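Local coordinates for SCARECROW-LIKE protein 7 (Oryza sativa Japonica Group, PDB 5HYZ), which probably acts as a transcription factor in plant development and abiotic stress resistance, binding DNA through its GRAS domain, at residues A[253-256]-A[257-261]. Residues are numbered along the deposited sequence; the frame is centred on the assembly and turned at random.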
loop_
_atom_site.group_PDB
_atom_site.type_symbol
_atom_site.label_atom_id
_atom_site.label_comp_id
_atom_site.label_asym_id
_atom_site.label_seq_id
_atom_site.Cartn_x
_atom_site.Cartn_y
_atom_site.Cartn_z
ATOM N N ASP A 253 -36.939 -0.476 6.082
ATOM C CA ASP A 253 -35.788 -1.396 6.175
ATOM C C ASP A 253 -34.586 -0.907 5.373
ATOM O O ASP A 253 -33.449 -1.010 5.854
ATOM C CB ASP A 253 -36.160 -2.805 5.690
ATOM C CG ASP A 253 -37.070 -3.533 6.660
ATOM O OD1 ASP A 253 -36.811 -3.433 7.867
ATOM O OD2 ASP A 253 -38.034 -4.185 6.215
ATOM N N ARG A 254 -34.815 -0.380 4.168
ATOM C CA ARG A 254 -33.680 0.098 3.349
ATOM C C ARG A 254 -33.017 1.235 4.030
ATOM O O ARG A 254 -31.803 1.342 4.014
ATOM C CB ARG A 254 -34.064 0.596 1.952
ATOM C CG ARG A 254 -34.473 -0.437 0.923
ATOM C CD ARG A 254 -34.299 0.098 -0.494
ATOM N NE ARG A 254 -34.842 1.452 -0.747
ATOM C CZ ARG A 254 -36.137 1.731 -0.902
ATOM N NH1 ARG A 254 -37.068 0.774 -0.799
ATOM N NH2 ARG A 254 -36.519 2.979 -1.161
ATOM N N PHE A 255 -33.826 2.146 4.571
ATOM C CA PHE A 255 -33.244 3.276 5.315
ATOM C C PHE A 255 -32.406 2.828 6.480
ATOM O O PHE A 255 -31.279 3.313 6.673
ATOM C CB PHE A 255 -34.401 4.230 5.740
ATOM C CG PHE A 255 -33.936 5.538 6.332
ATOM C CD1 PHE A 255 -33.421 5.571 7.634
ATOM C CD2 PHE A 255 -34.071 6.719 5.614
ATOM C CE1 PHE A 255 -33.022 6.759 8.197
ATOM C CE2 PHE A 255 -33.676 7.937 6.169
ATOM C CZ PHE A 255 -33.152 7.948 7.475
ATOM N N ALA A 256 -32.913 1.888 7.287
ATOM C CA ALA A 256 -32.104 1.380 8.380
ATOM C C ALA A 256 -30.790 0.653 7.939
ATOM O O ALA A 256 -29.731 0.842 8.532
ATOM C CB ALA A 256 -32.948 0.424 9.250
ATOM N N ASN A 257 -30.912 -0.168 6.893
ATOM C CA ASN A 257 -29.768 -0.923 6.367
ATOM C C ASN A 257 -28.683 0.053 5.865
ATOM O O ASN A 257 -27.491 -0.072 6.139
ATOM C CB ASN A 257 -30.255 -1.818 5.214
ATOM C CG ASN A 257 -31.157 -2.968 5.685
ATOM O OD1 ASN A 257 -31.277 -3.195 6.877
ATOM N ND2 ASN A 257 -31.823 -3.659 4.749
ATOM N N ALA A 258 -29.139 1.016 5.072
ATOM C CA ALA A 258 -28.248 2.019 4.495
ATOM C C ALA A 258 -27.592 2.839 5.589
ATOM O O ALA A 258 -26.396 3.098 5.536
ATOM C CB ALA A 258 -29.027 2.938 3.468
ATOM N N LEU A 259 -28.363 3.248 6.591
ATOM C CA LEU A 259 -27.790 4.085 7.653
ATOM C C LEU A 259 -26.689 3.358 8.405
ATOM O O LEU A 259 -25.637 3.905 8.677
ATOM C CB LEU A 259 -28.871 4.553 8.634
ATOM C CG LEU A 259 -28.385 5.643 9.591
ATOM C CD1 LEU A 259 -28.133 6.957 8.830
ATOM C CD2 LEU A 259 -29.431 5.816 10.674
ATOM N N SER A 260 -26.914 2.082 8.700
ATOM C CA SER A 260 -25.884 1.315 9.404
ATOM C C SER A 260 -24.603 1.093 8.551
ATOM O O SER A 260 -23.447 1.277 8.998
ATOM C CB SER A 260 -26.475 -0.034 9.823
ATOM O OG SER A 260 -25.410 -0.877 10.201
ATOM N N TYR A 261 -24.830 0.716 7.297
ATOM C CA TYR A 261 -23.734 0.546 6.337
ATOM C C TYR A 261 -22.881 1.829 6.153
ATOM O O TYR A 261 -21.628 1.852 6.294
ATOM C CB TYR A 261 -24.345 0.085 5.020
ATOM C CG TYR A 261 -23.394 0.013 3.857
ATOM C CD1 TYR A 261 -22.426 -1.009 3.732
ATOM C CD2 TYR A 261 -23.481 0.938 2.867
ATOM C CE1 TYR A 261 -21.562 -1.006 2.629
ATOM C CE2 TYR A 261 -22.649 0.909 1.776
ATOM C CZ TYR A 261 -21.704 -0.047 1.671
ATOM O OH TYR A 261 -20.949 0.077 0.520
HETATM O O HOH W 1 -33.778 -3.330 8.332
#
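D253 and N257 sit on successive turns of helix 251-272, joined by the D253 carbonyl, in the PFYRE region predicted for the GRAS domain. Four i to i+4 backbone bonds join 253-256 to 257-261, as in regular alpha-helix. N257 N donates to D253 O at 2.9 Å, with an N-H...O angle of 162°. A258 N, L259 N and S260 N repeat this with the carbonyls of R254, F255 and A256.

The N257 side chain lies back along the preceding turn. Its CG is beside the backbone N (chi1 -69°), which puts CG 3.0 Å from D253 O. N257 OD1 lies 2.9 Å from a water that is 3.1 Å from D253 OD1. The water can donate to either, but other acceptors compete for its protons. N257 ND2 is hydrogen-bonded to S245 O, in the loop before the helix.

On another side, F255 and L259 make a loose apolar pair. Four residues apart, with CG anti to the backbone N in both, they leave the helix in similar directions. F255 CE1 stands 4.5 Å from L259 CD2, which meets the ring obliquely.

The apolar pair packs on helix 3-16, and F255 also meets F47 of helix 39-57 edge-to-face. R254 NH2 forms a salt bridge with E300, and R254 NE hydrogen-bonds A295 O. Y261 reaches R366 and L368 of strand 366-374, so this part touches both N-terminal helices and the sheet.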